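Local coordinates for protein pectinesterase (PDB 1GQ8) that hydrolyses the methyl esters of galacturonic acid units in plant cell-wall pectin, releasing methanol and leaving free carboxylates, at residues A[226-231]-A[256-261]; A[161-165]-A[195-199]; A[238-242]-A[267-273]; A[143-147]-A[302-308]; A[231-237]-A[262-268]. One frame throughout, in Å; residues are numbered along the deposited sequence.

Contact 1: residues A[226-231]-A[256-261]; sequences PWKEYS and FALDTL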
# COMPACT_ATOMS: atom_id res chain seq x y z
N PRO A 226 13.78 -7.40 6.76
CA PRO A 226 13.72 -8.49 5.77
C PRO A 226 12.95 -9.78 6.08
O PRO A 226 13.51 -10.74 6.60
CB PRO A 226 15.20 -8.77 5.49
CG PRO A 226 15.82 -8.57 6.84
CD PRO A 226 15.13 -7.30 7.36
N TRP A 227 11.67 -9.79 5.70
CA TRP A 227 10.78 -10.94 5.91
C TRP A 227 11.32 -12.19 5.20
O TRP A 227 11.29 -13.29 5.76
CB TRP A 227 9.37 -10.59 5.40
CG TRP A 227 8.29 -11.62 5.64
CD1 TRP A 227 8.30 -12.63 6.56
CD2 TRP A 227 7.01 -11.70 4.97
NE1 TRP A 227 7.11 -13.33 6.51
CE2 TRP A 227 6.30 -12.78 5.55
CE3 TRP A 227 6.40 -10.95 3.95
CZ2 TRP A 227 5.01 -13.13 5.13
CZ3 TRP A 227 5.12 -11.31 3.54
CH2 TRP A 227 4.44 -12.39 4.13
N LYS A 228 11.80 -12.03 3.97
CA LYS A 228 12.35 -13.15 3.20
C LYS A 228 13.80 -12.91 2.76
O LYS A 228 14.27 -11.77 2.75
CB LYS A 228 11.46 -13.45 1.99
CG LYS A 228 10.02 -13.82 2.34
CD LYS A 228 9.93 -15.10 3.17
CE LYS A 228 8.49 -15.39 3.59
NZ LYS A 228 8.36 -16.66 4.37
N GLU A 229 14.48 -13.99 2.40
CA GLU A 229 15.89 -13.97 2.01
C GLU A 229 16.39 -12.95 0.98
O GLU A 229 17.53 -12.47 1.09
CB GLU A 229 16.31 -15.38 1.57
CG GLU A 229 17.78 -15.53 1.24
CD GLU A 229 18.22 -16.98 1.24
OE1 GLU A 229 17.52 -17.82 0.64
OE2 GLU A 229 19.28 -17.28 1.84
N TYR A 230 15.58 -12.61 -0.01
CA TYR A 230 16.00 -11.66 -1.04
C TYR A 230 15.17 -10.37 -1.06
O TYR A 230 14.94 -9.78 -2.12
CB TYR A 230 15.98 -12.34 -2.41
CG TYR A 230 17.06 -13.40 -2.57
CD1 TYR A 230 18.36 -13.05 -2.92
CD2 TYR A 230 16.79 -14.74 -2.30
CE1 TYR A 230 19.37 -14.02 -3.01
CE2 TYR A 230 17.79 -15.71 -2.38
CZ TYR A 230 19.08 -15.34 -2.73
OH TYR A 230 20.08 -16.30 -2.80
N SER A 231 14.75 -9.92 0.12
CA SER A 231 13.96 -8.70 0.30
C SER A 231 14.56 -7.52 -0.51
O SER A 231 15.78 -7.31 -0.49
CB SER A 231 13.94 -8.35 1.80
OG SER A 231 12.93 -7.41 2.13
N PHE A 256 20.14 -13.34 9.31
CA PHE A 256 19.28 -13.78 8.21
C PHE A 256 19.10 -12.70 7.13
O PHE A 256 18.68 -11.58 7.43
CB PHE A 256 17.90 -14.19 8.73
CG PHE A 256 16.92 -14.61 7.65
CD1 PHE A 256 17.09 -15.80 6.96
CD2 PHE A 256 15.84 -13.80 7.32
CE1 PHE A 256 16.20 -16.19 5.95
CE2 PHE A 256 14.94 -14.17 6.31
CZ PHE A 256 15.12 -15.37 5.62
N ALA A 257 19.42 -13.05 5.89
CA ALA A 257 19.25 -12.16 4.73
C ALA A 257 20.14 -10.92 4.60
O ALA A 257 20.10 -10.25 3.57
CB ALA A 257 17.78 -11.74 4.64
N LEU A 258 20.94 -10.61 5.61
CA LEU A 258 21.76 -9.40 5.55
C LEU A 258 22.77 -9.29 4.40
O LEU A 258 23.13 -8.18 3.99
CB LEU A 258 22.48 -9.18 6.89
CG LEU A 258 21.58 -9.22 8.14
CD1 LEU A 258 22.37 -8.72 9.34
CD2 LEU A 258 20.34 -8.35 7.93
N ASP A 259 23.21 -10.43 3.86
CA ASP A 259 24.17 -10.41 2.76
C ASP A 259 23.54 -10.51 1.38
O ASP A 259 24.19 -10.23 0.37
CB ASP A 259 25.18 -11.56 2.92
CG ASP A 259 26.10 -11.38 4.11
OD1 ASP A 259 26.81 -10.35 4.16
OD2 ASP A 259 26.13 -12.27 4.98
N THR A 260 22.26 -10.89 1.32
CA THR A 260 21.57 -11.05 0.03
C THR A 260 20.44 -10.06 -0.28
O THR A 260 19.97 -10.00 -1.43
CB THR A 260 21.03 -12.49 -0.10
OG1 THR A 260 20.36 -12.87 1.10
CG2 THR A 260 22.18 -13.46 -0.37
N LEU A 261 19.99 -9.30 0.71
CA LEU A 261 18.92 -8.31 0.48
C LEU A 261 19.46 -7.09 -0.28
O LEU A 261 20.68 -6.95 -0.45
CB LEU A 261 18.31 -7.87 1.82
CG LEU A 261 19.19 -7.20 2.89
CD1 LEU A 261 19.47 -5.74 2.50
CD2 LEU A 261 18.49 -7.25 4.25
O HOH W 1 21.31 -15.04 2.68
O HOH W 2 17.91 -8.85 -3.15
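Two irregular loops meet here, burying 440 Å² between them, and one direct hydrogen bond joins them: Thr260 OG1 donates to Glu229 O at 2.9 Å. Water extends this polar link. One molecule donates to both Glu229 OE2 (3.1 Å) and Thr260 OG1 (2.8 Å); a second donates to Thr260 O at 2.9 Å and, weakly, to Tyr230 O at 3.3 Å. The carbonyl of Glu229 is presented from inside a type I beta turn, Lys228 to Ser231, closed by Ser231 N to Lys228 O at 3.3 Å.

Packing fills the rest. The apolar pairs are Pro226 CB with Ala257 CB at 4.0 Å and with Leu261 CD2 at 3.8 Å. Separately, the Phe256 ring presents its edge to two carbonyls, with CE2 3.7 Å from Pro226 O and 3.8 Å from Trp227 O. Tyr230 CE1 approaches Thr260 CB at 3.7 Å.

Trp227 probably binds substrate, as in related pectinesterases; its CA-to-CB bond points away from 256-261, and its ring meets that of Trp252. Both loops lead directly into neighbouring parallel strands, 226-231 into 232-236 and 256-261 into 262-266, while Tyr230 also hydrogen-bonds Arg190 in the loop that follows strand 183-188.

Contact 2: residues A[161-165]-A[195-199]; sequences GNAAV and QNTGI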
# COMPACT_ATOMS: atom_id res chain seq x y z
N GLY A 161 4.48 -7.86 1.48
CA GLY A 161 4.10 -8.79 0.42
C GLY A 161 5.15 -8.98 -0.67
O GLY A 161 6.29 -8.54 -0.50
N ASN A 162 4.77 -9.61 -1.78
CA ASN A 162 5.72 -9.84 -2.88
C ASN A 162 5.27 -9.37 -4.27
O ASN A 162 5.50 -10.05 -5.27
CB ASN A 162 6.10 -11.33 -2.93
CG ASN A 162 7.36 -11.59 -3.74
OD1 ASN A 162 8.27 -10.76 -3.76
ND2 ASN A 162 7.42 -12.75 -4.39
N ALA A 163 4.63 -8.21 -4.33
CA ALA A 163 4.20 -7.66 -5.62
C ALA A 163 5.32 -6.75 -6.14
O ALA A 163 6.33 -6.57 -5.46
CB ALA A 163 2.93 -6.84 -5.43
N ALA A 164 5.14 -6.22 -7.35
CA ALA A 164 6.08 -5.27 -7.94
C ALA A 164 5.26 -3.98 -7.87
O ALA A 164 4.35 -3.78 -8.69
CB ALA A 164 6.39 -5.63 -9.40
N VAL A 165 5.56 -3.12 -6.90
CA VAL A 165 4.78 -1.90 -6.71
C VAL A 165 5.56 -0.60 -6.52
O VAL A 165 6.64 -0.59 -5.94
CB VAL A 165 3.82 -2.08 -5.49
CG1 VAL A 165 4.64 -2.40 -4.24
CG2 VAL A 165 2.98 -0.82 -5.27
N GLN A 195 13.13 -13.34 -9.31
CA GLN A 195 11.76 -12.81 -9.24
C GLN A 195 11.87 -11.30 -9.47
O GLN A 195 12.75 -10.65 -8.91
CB GLN A 195 11.12 -13.08 -7.87
CG GLN A 195 10.94 -14.55 -7.51
CD GLN A 195 10.18 -14.77 -6.20
OE1 GLN A 195 10.37 -14.05 -5.23
NE2 GLN A 195 9.32 -15.78 -6.18
N ASN A 196 10.98 -10.75 -10.29
CA ASN A 196 11.02 -9.31 -10.60
C ASN A 196 10.13 -8.47 -9.69
O ASN A 196 9.36 -7.63 -10.17
CB ASN A 196 10.58 -9.10 -12.06
CG ASN A 196 9.20 -9.68 -12.34
OD1 ASN A 196 8.23 -9.37 -11.65
ND2 ASN A 196 9.12 -10.52 -13.37
N THR A 197 10.27 -8.65 -8.38
CA THR A 197 9.44 -7.94 -7.41
C THR A 197 10.16 -6.97 -6.46
O THR A 197 11.40 -6.93 -6.43
CB THR A 197 8.67 -8.97 -6.56
OG1 THR A 197 9.61 -9.86 -5.94
CG2 THR A 197 7.73 -9.80 -7.45
N GLY A 198 9.38 -6.20 -5.70
CA GLY A 198 9.94 -5.23 -4.75
C GLY A 198 9.04 -4.04 -4.45
O GLY A 198 8.06 -3.81 -5.17
N ILE A 199 9.36 -3.29 -3.39
CA ILE A 199 8.59 -2.10 -2.98
C ILE A 199 9.40 -0.82 -3.22
O ILE A 199 10.53 -0.70 -2.74
CB ILE A 199 8.20 -2.17 -1.47
CG1 ILE A 199 7.16 -3.27 -1.23
CG2 ILE A 199 7.64 -0.82 -1.00
CD1 ILE A 199 6.91 -3.58 0.25
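The backbones come together as the beginnings of two parallel strands: Ala164 bridges Gly198 (CA to CA 5.0 Å) and Val165 bridges Ile199 (CA to CA 5.3 Å). Gly198 supplies both hydrogen bonds of this register, its N donating to Ala163 O at 3.1 Å (166°) and its O accepting from Val165 N at 3.1 Å (174°). With phi/psi of 154/166, a CB at Gly198 would collide with the carbonyl O of Thr197, so these angles suit glycine alone. The segments draw apart ahead of the strands; taken end to end, 162-165 and 195-199 run 56° apart.

Side chains bridge that wider gap. Thr197 OG1 donates to Asn162 OD1 at 2.7 Å, and Asn162 ND2 makes a weak bond to Gln195 OE1 at 3.3 Å. Both acceptors have further partners: Asn162 OD1 receives Gln188 NE2, and Gln195 OE1 is bound more strongly by Thr191 N. Further along, Val165 CG1 meets Ile199 CG1 at 4.0 Å, both residues on the same face of the sheet, which Gln188 also reaches.

The chemistry therefore changes along this parallel beta-helix step, from amide and hydroxyl groups at the partly exposed strand entrance to aliphatic stacking between buried residues of successive coils.

Contact 3: residues A[238-242]-A[267-273]; sequences SSITN and QNTGAGA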
# COMPACT_ATOMS: atom_id res chain seq x y z
N SER A 238 12.40 11.45 -1.79
CA SER A 238 11.37 11.71 -0.78
C SER A 238 11.81 12.53 0.44
O SER A 238 13.01 12.68 0.69
CB SER A 238 10.81 10.37 -0.27
OG SER A 238 10.26 9.59 -1.31
N SER A 239 10.85 13.07 1.18
CA SER A 239 11.16 13.82 2.40
C SER A 239 10.87 12.88 3.58
O SER A 239 9.85 12.18 3.58
CB SER A 239 10.31 15.10 2.51
OG SER A 239 8.92 14.80 2.56
N ILE A 240 11.76 12.86 4.57
CA ILE A 240 11.63 11.98 5.73
C ILE A 240 11.86 12.74 7.04
O ILE A 240 12.92 13.32 7.23
CB ILE A 240 12.69 10.84 5.64
CG1 ILE A 240 12.66 10.21 4.24
CG2 ILE A 240 12.44 9.80 6.72
CD1 ILE A 240 13.72 9.14 4.01
N THR A 241 10.88 12.73 7.96
CA THR A 241 11.06 13.43 9.24
C THR A 241 11.90 12.59 10.21
O THR A 241 12.25 11.45 9.91
CB THR A 241 9.70 13.74 9.93
OG1 THR A 241 9.17 12.54 10.52
CG2 THR A 241 8.70 14.31 8.94
N ASN A 242 12.21 13.15 11.38
CA ASN A 242 13.02 12.43 12.37
C ASN A 242 12.30 11.26 13.06
O ASN A 242 12.77 10.75 14.08
CB ASN A 242 13.59 13.41 13.41
CG ASN A 242 12.56 13.90 14.40
OD1 ASN A 242 11.39 14.10 14.06
ND2 ASN A 242 12.99 14.12 15.63
N GLN A 267 18.94 10.35 -3.15
CA GLN A 267 18.56 11.77 -3.02
C GLN A 267 17.31 12.13 -2.22
O GLN A 267 16.41 12.81 -2.74
CB GLN A 267 18.48 12.42 -4.41
CG GLN A 267 19.74 12.24 -5.26
CD GLN A 267 19.82 13.17 -6.47
OE1 GLN A 267 18.80 13.61 -7.01
NE2 GLN A 267 21.04 13.45 -6.92
N ASN A 268 17.24 11.71 -0.95
CA ASN A 268 16.10 12.04 -0.09
C ASN A 268 16.46 13.31 0.70
O ASN A 268 17.62 13.74 0.71
CB ASN A 268 15.80 10.90 0.90
CG ASN A 268 15.37 9.61 0.20
OD1 ASN A 268 14.45 9.61 -0.62
ND2 ASN A 268 16.03 8.51 0.55
N THR A 269 15.47 13.92 1.36
CA THR A 269 15.72 15.13 2.15
C THR A 269 14.98 15.04 3.50
O THR A 269 14.11 14.19 3.67
CB THR A 269 15.28 16.42 1.39
OG1 THR A 269 15.73 17.58 2.11
CG2 THR A 269 13.77 16.48 1.25
N GLY A 270 15.34 15.91 4.44
CA GLY A 270 14.70 15.90 5.75
C GLY A 270 15.62 15.41 6.85
O GLY A 270 16.66 14.81 6.58
N ALA A 271 15.25 15.66 8.10
CA ALA A 271 16.07 15.24 9.24
C ALA A 271 16.30 13.74 9.30
O ALA A 271 17.35 13.28 9.76
CB ALA A 271 15.43 15.72 10.54
N GLY A 272 15.34 12.96 8.83
CA GLY A 272 15.48 11.51 8.86
C GLY A 272 16.19 10.90 7.66
O GLY A 272 16.36 9.68 7.60
N ALA A 273 16.62 11.74 6.72
CA ALA A 273 17.31 11.27 5.51
C ALA A 273 18.83 11.14 5.64
O ALA A 273 19.49 10.67 4.71
CB ALA A 273 16.97 12.19 4.34
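Four hydrogen bonds join segment 238-242 to the loop 267-273, and three of them are backbone to backbone. Thr269 donates its N to Ser238 O (2.8 Å, 162°) and accepts Ile240 N at its O (2.8 Å, 154°), a single bridge centred on Ser239 and Thr269. Gly272 N then donates to Ile240 O at 2.9 Å (151°); Ala271 N, 3.4 Å from the same Ile240 O, is poorly angled and forms no bond. The fourth uses a side chain: Asn268 OD1 accepts Ser238 N at 3.0 Å (165°), while Asn268 ND2 is taken up by Val235 O.

The hydroxyl of Ser238 is satisfied elsewhere, by Met236 O and Ser204 N. Weaker CA-H...O contacts add to the set, such as Ser239 CA to Thr269 O at 3.2 Å and Gly272 CA to Thr241 O at 3.4 Å. An ideal CB would lie 2.3 Å from Ile240 O at Gly270 and 2.1 Å from Thr241 O at Gly272, so both glycines permit this close approach.

On its other edge, strand 239-240 pairs with Ser204 and Ile206. The arrangement is that of adjacent coils near the C-terminal end of a right-handed parallel beta-helix, where strand 239-240 is the last of its sheet and the next coil continues the pairing only as loop.

Contact 4: residues A[143-147]-A[302-308]; sequences NRQFF and IAGGSWL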
# COMPACT_ATOMS: atom_id res chain seq x y z
N ASN A 143 1.76 -9.49 -8.27
CA ASN A 143 1.61 -8.81 -9.56
C ASN A 143 1.94 -7.29 -9.56
O ASN A 143 2.37 -6.76 -8.53
CB ASN A 143 0.22 -9.10 -10.15
CG ASN A 143 0.02 -10.59 -10.47
OD1 ASN A 143 0.90 -11.23 -11.05
ND2 ASN A 143 -1.13 -11.13 -10.10
N ARG A 144 1.75 -6.62 -10.70
CA ARG A 144 2.10 -5.19 -10.85
C ARG A 144 1.05 -4.15 -10.39
O ARG A 144 -0.08 -4.15 -10.86
CB ARG A 144 2.50 -4.94 -12.31
CG ARG A 144 3.72 -5.76 -12.74
CD ARG A 144 3.97 -5.75 -14.25
NE ARG A 144 2.96 -6.49 -15.00
CZ ARG A 144 3.03 -6.73 -16.31
NH1 ARG A 144 4.06 -6.29 -17.02
NH2 ARG A 144 2.05 -7.40 -16.92
N GLN A 145 1.47 -3.24 -9.49
CA GLN A 145 0.58 -2.22 -8.90
C GLN A 145 1.14 -0.77 -8.84
O GLN A 145 2.35 -0.58 -8.80
CB GLN A 145 0.22 -2.67 -7.47
CG GLN A 145 -0.22 -4.14 -7.36
CD GLN A 145 -0.36 -4.63 -5.92
OE1 GLN A 145 -0.51 -3.85 -4.99
NE2 GLN A 145 -0.32 -5.95 -5.74
N PHE A 146 0.24 0.23 -8.82
CA PHE A 146 0.63 1.66 -8.77
C PHE A 146 -0.30 2.48 -7.84
O PHE A 146 -1.52 2.45 -7.99
CB PHE A 146 0.59 2.26 -10.20
CG PHE A 146 1.04 3.72 -10.29
CD1 PHE A 146 2.36 4.08 -10.02
CD2 PHE A 146 0.15 4.71 -10.69
CE1 PHE A 146 2.79 5.41 -10.15
CE2 PHE A 146 0.56 6.05 -10.82
CZ PHE A 146 1.89 6.40 -10.55
N PHE A 147 0.30 3.21 -6.89
CA PHE A 147 -0.46 4.06 -5.95
C PHE A 147 -0.01 5.53 -6.11
O PHE A 147 1.18 5.83 -6.01
CB PHE A 147 -0.24 3.63 -4.49
CG PHE A 147 -0.81 2.27 -4.16
CD1 PHE A 147 -0.20 1.11 -4.63
CD2 PHE A 147 -1.95 2.16 -3.36
CE1 PHE A 147 -0.72 -0.15 -4.31
CE2 PHE A 147 -2.48 0.91 -3.04
CZ PHE A 147 -1.87 -0.25 -3.51
N ILE A 302 7.53 -1.30 -13.72
CA ILE A 302 6.22 -1.92 -13.90
C ILE A 302 5.59 -1.69 -15.28
O ILE A 302 4.36 -1.69 -15.42
CB ILE A 302 5.20 -1.45 -12.81
CG1 ILE A 302 5.12 0.08 -12.79
CG2 ILE A 302 5.60 -2.01 -11.45
CD1 ILE A 302 4.03 0.64 -11.88
N ALA A 303 6.43 -1.50 -16.30
CA ALA A 303 5.98 -1.30 -17.68
C ALA A 303 4.88 -0.24 -17.81
O ALA A 303 3.94 -0.40 -18.59
CB ALA A 303 5.48 -2.63 -18.26
N GLY A 304 5.02 0.85 -17.06
CA GLY A 304 4.03 1.92 -17.06
C GLY A 304 3.60 2.56 -18.38
O GLY A 304 2.45 2.99 -18.51
N GLY A 305 4.50 2.63 -19.35
CA GLY A 305 4.14 3.24 -20.62
C GLY A 305 3.07 2.48 -21.39
O GLY A 305 2.47 3.03 -22.32
N SER A 306 2.82 1.24 -21.00
CA SER A 306 1.82 0.41 -21.68
C SER A 306 0.41 0.45 -21.10
O SER A 306 -0.53 0.02 -21.77
CB SER A 306 2.29 -1.06 -21.69
OG SER A 306 3.50 -1.22 -22.41
N TRP A 307 0.25 0.97 -19.88
CA TRP A 307 -1.08 0.98 -19.27
C TRP A 307 -1.52 2.13 -18.36
O TRP A 307 -2.72 2.30 -18.13
CB TRP A 307 -1.28 -0.34 -18.49
CG TRP A 307 -0.32 -0.52 -17.33
CD1 TRP A 307 1.01 -0.85 -17.39
CD2 TRP A 307 -0.63 -0.39 -15.93
NE1 TRP A 307 1.54 -0.94 -16.12
CE2 TRP A 307 0.56 -0.66 -15.21
CE3 TRP A 307 -1.79 -0.08 -15.22
CZ2 TRP A 307 0.61 -0.63 -13.81
CZ3 TRP A 307 -1.74 -0.04 -13.82
CH2 TRP A 307 -0.54 -0.32 -13.13
N LEU A 308 -0.59 2.92 -17.83
CA LEU A 308 -0.98 4.00 -16.92
C LEU A 308 -1.91 5.05 -17.51
O LEU A 308 -2.80 5.55 -16.83
CB LEU A 308 0.27 4.64 -16.30
CG LEU A 308 1.04 3.72 -15.34
CD1 LEU A 308 2.23 4.45 -14.74
CD2 LEU A 308 0.11 3.24 -14.22
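Phe146 leans from the middle of strand 144-148 onto three apolar side chains of the segment that follows helix 298-301. Its CD2 lies 3.8 Å from Leu308 CD2, and its CB lies 4.2 Å from Ile302 CD1 and 4.1 Å from Trp307 CH2. The strand belongs to the long parallel sheet of a beta-helix, so this contact lays the C-terminal tail, 155 residues further on, across the outer surface of a central coil.

The pattern of CB directions supports that reading. Arg144 and Phe146 point toward 302-308, whereas Gln145 between them points away and is held by Ser142. Even so, the backbone of Gln145 takes part, its O lying 3.7 Å from Ile302 CD1. Arg144 borders the patch: its CB is 4.4 Å from Ile302 CG2 and its NH1 is 4.1 Å from Ala303 CB, both packing distances; the guanidinium's salt bridge is to Asp122, through NH2. No hydrogen bond crosses between the segments, and the 328 Å² buried are held by packing.

What shapes the tail is internal. Residues 304-306 have helical backbone angles, with Leu308 N bonded to Gly304 O at 3.1 Å. This compact turn brings the indole back over the start of the segment, where Trp307 NE1 donates to Ile302 O at 3.0 Å with a nearly straight N-H...O angle of 178°.

Contact 5: residues A[231-237]-A[262-268]; sequences SRTVVMQ and YYGEYQN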
# COMPACT_ATOMS: atom_id res chain seq x y z
N SER A 231 14.75 -9.92 0.12
CA SER A 231 13.96 -8.70 0.30
C SER A 231 14.56 -7.52 -0.51
O SER A 231 15.78 -7.31 -0.49
CB SER A 231 13.94 -8.35 1.80
OG SER A 231 12.93 -7.41 2.13
N ARG A 232 13.71 -6.76 -1.20
CA ARG A 232 14.16 -5.62 -2.01
C ARG A 232 13.23 -4.39 -1.87
O ARG A 232 12.08 -4.41 -2.31
CB ARG A 232 14.28 -6.03 -3.49
CG ARG A 232 14.74 -4.90 -4.42
CD ARG A 232 15.28 -5.39 -5.77
NE ARG A 232 14.27 -6.06 -6.59
CZ ARG A 232 14.49 -6.52 -7.82
NH1 ARG A 232 15.68 -6.38 -8.38
NH2 ARG A 232 13.51 -7.13 -8.48
N THR A 233 13.76 -3.32 -1.28
CA THR A 233 13.00 -2.09 -1.04
C THR A 233 13.84 -0.84 -1.33
O THR A 233 15.02 -0.79 -0.96
CB THR A 233 12.52 -2.04 0.43
OG1 THR A 233 11.76 -3.22 0.72
CG2 THR A 233 11.67 -0.80 0.68
N VAL A 234 13.24 0.16 -1.97
CA VAL A 234 13.94 1.41 -2.31
C VAL A 234 13.13 2.67 -1.94
O VAL A 234 11.93 2.73 -2.18
CB VAL A 234 14.26 1.48 -3.84
CG1 VAL A 234 14.77 2.87 -4.21
CG2 VAL A 234 15.31 0.44 -4.21
N VAL A 235 13.81 3.67 -1.36
CA VAL A 235 13.19 4.95 -0.99
C VAL A 235 14.00 6.04 -1.70
O VAL A 235 15.19 6.19 -1.44
CB VAL A 235 13.24 5.19 0.54
CG1 VAL A 235 12.63 6.55 0.88
CG2 VAL A 235 12.50 4.08 1.28
N MET A 236 13.35 6.80 -2.59
CA MET A 236 14.06 7.83 -3.35
C MET A 236 13.29 9.13 -3.60
O MET A 236 12.06 9.14 -3.66
CB MET A 236 14.52 7.25 -4.70
CG MET A 236 13.39 6.74 -5.61
SD MET A 236 13.97 5.90 -7.14
CE MET A 236 12.48 5.86 -8.09
N GLN A 237 14.03 10.24 -3.72
CA GLN A 237 13.46 11.56 -3.99
C GLN A 237 12.34 11.95 -3.02
O GLN A 237 11.45 12.73 -3.38
CB GLN A 237 12.94 11.59 -5.43
CG GLN A 237 13.99 11.22 -6.49
CD GLN A 237 13.44 11.22 -7.91
OE1 GLN A 237 12.55 10.43 -8.24
NE2 GLN A 237 13.96 12.10 -8.75
N TYR A 262 18.56 -6.22 -0.75
CA TYR A 262 18.95 -4.99 -1.45
C TYR A 262 18.04 -3.86 -0.95
O TYR A 262 16.88 -3.76 -1.36
CB TYR A 262 18.81 -5.14 -2.98
CG TYR A 262 19.17 -3.89 -3.79
CD1 TYR A 262 18.27 -2.82 -3.93
CD2 TYR A 262 20.41 -3.77 -4.42
CE1 TYR A 262 18.60 -1.68 -4.68
CE2 TYR A 262 20.75 -2.64 -5.17
CZ TYR A 262 19.84 -1.59 -5.30
OH TYR A 262 20.17 -0.48 -6.05
N TYR A 263 18.57 -3.03 -0.06
CA TYR A 263 17.85 -1.88 0.49
C TYR A 263 18.62 -0.62 0.07
O TYR A 263 19.76 -0.42 0.51
CB TYR A 263 17.77 -1.96 2.03
CG TYR A 263 16.80 -2.99 2.60
CD1 TYR A 263 15.81 -3.57 1.81
CD2 TYR A 263 16.85 -3.34 3.95
CE1 TYR A 263 14.88 -4.47 2.35
CE2 TYR A 263 15.92 -4.24 4.51
CZ TYR A 263 14.94 -4.80 3.70
OH TYR A 263 14.01 -5.66 4.24
N GLY A 264 18.02 0.22 -0.78
CA GLY A 264 18.72 1.41 -1.25
C GLY A 264 18.03 2.75 -1.06
O GLY A 264 16.80 2.82 -1.02
N GLU A 265 18.83 3.82 -0.97
CA GLU A 265 18.32 5.19 -0.79
C GLU A 265 18.99 6.17 -1.77
O GLU A 265 20.22 6.20 -1.88
CB GLU A 265 18.56 5.65 0.67
CG GLU A 265 17.72 4.88 1.71
CD GLU A 265 18.01 5.29 3.16
OE1 GLU A 265 17.93 6.50 3.48
OE2 GLU A 265 18.30 4.39 3.99
N TYR A 266 18.19 6.97 -2.48
CA TYR A 266 18.69 7.95 -3.47
C TYR A 266 18.08 9.36 -3.32
O TYR A 266 16.86 9.52 -3.37
CB TYR A 266 18.42 7.44 -4.90
CG TYR A 266 18.86 8.37 -6.03
CD1 TYR A 266 20.20 8.49 -6.39
CD2 TYR A 266 17.92 9.09 -6.77
CE1 TYR A 266 20.60 9.31 -7.46
CE2 TYR A 266 18.30 9.91 -7.84
CZ TYR A 266 19.64 10.01 -8.18
OH TYR A 266 20.03 10.82 -9.24
N GLN A 267 18.94 10.35 -3.15
CA GLN A 267 18.56 11.77 -3.02
C GLN A 267 17.31 12.13 -2.22
O GLN A 267 16.41 12.81 -2.74
CB GLN A 267 18.48 12.42 -4.41
CG GLN A 267 19.74 12.24 -5.26
CD GLN A 267 19.82 13.17 -6.47
OE1 GLN A 267 18.80 13.61 -7.01
NE2 GLN A 267 21.04 13.45 -6.92
N ASN A 268 17.24 11.71 -0.95
CA ASN A 268 16.10 12.04 -0.09
C ASN A 268 16.46 13.31 0.70
O ASN A 268 17.62 13.74 0.71
CB ASN A 268 15.80 10.90 0.90
CG ASN A 268 15.37 9.61 0.20
OD1 ASN A 268 14.45 9.61 -0.62
ND2 ASN A 268 16.03 8.51 0.55
O HOH W 3 11.24 -4.34 3.53
O HOH W 4 16.20 13.87 -7.63
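Six backbone hydrogen bonds run between these strands. Gln237 N to Tyr266 O is the shortest at 2.9 Å, followed by Tyr262 N to Ser231 O at 3.0 Å and Val235 N to Gly264 O at 3.1 Å; Thr233 N to Tyr262 O and Gly264 N to Thr233 O are both 3.2 Å, and Tyr266 N to Val235 O is 3.3 Å. Val235 O also accepts Asn268 ND2 at 3.2 Å. At the other end, Ser231 OG and Tyr263 OH lie 2.9 Å apart in a hydrogen bond, although Ser231 OG is bound more strongly by Gln188 O. A water links Tyr263 OH to Thr233 OG1, 3.1 Å from each.

The strand axes approach to 4.9 Å at 10°, and five consecutive parallel bridges pair Arg232 with Tyr262 through Met236 with Tyr266. This in-register stacking of successive coils is that of the right-handed parallel beta-helix of the pectinesterase family.

On the face carrying Arg232, Val234 and Met236, Val234 CG2 meets the edge of the Tyr262 ring at CE1 (3.9 Å), and Met236 CB packs on Tyr266 CB (3.9 Å). Tyr262 and Tyr266 extend on that face toward helix 290-294, where Tyr262 OH bonds Glu292. The face of Thr233 and Val235 carries Tyr263, stacked on Trp249, and Glu265, salt-bridged to Arg278.

In the fold
From the N terminus, the chain first reaches strand 144-148, whose partner in contact 4 comes only at 302-308; the large loop so closed encloses all the other contacts. Contact 2 closes within it, joining strands 164-168 and 198-202, before contacts 1, 5 and 3 open in turn. These three cross one another, each closing one coil later. Contact 1 joins the loops leading into strands 232-236 and 262-266, contact 5 pairs those strands, and contact 3 joins strand 239-240 to the loop after 262-266. Contacts 1 and 5 share Ser231; contacts 5 and 3 share Gln267 and Asn268. Strands 144-148 and 164-168 are neighbours, as are 198-202 and 232-236, so contacts 4, 2 and 5 reach one sheet.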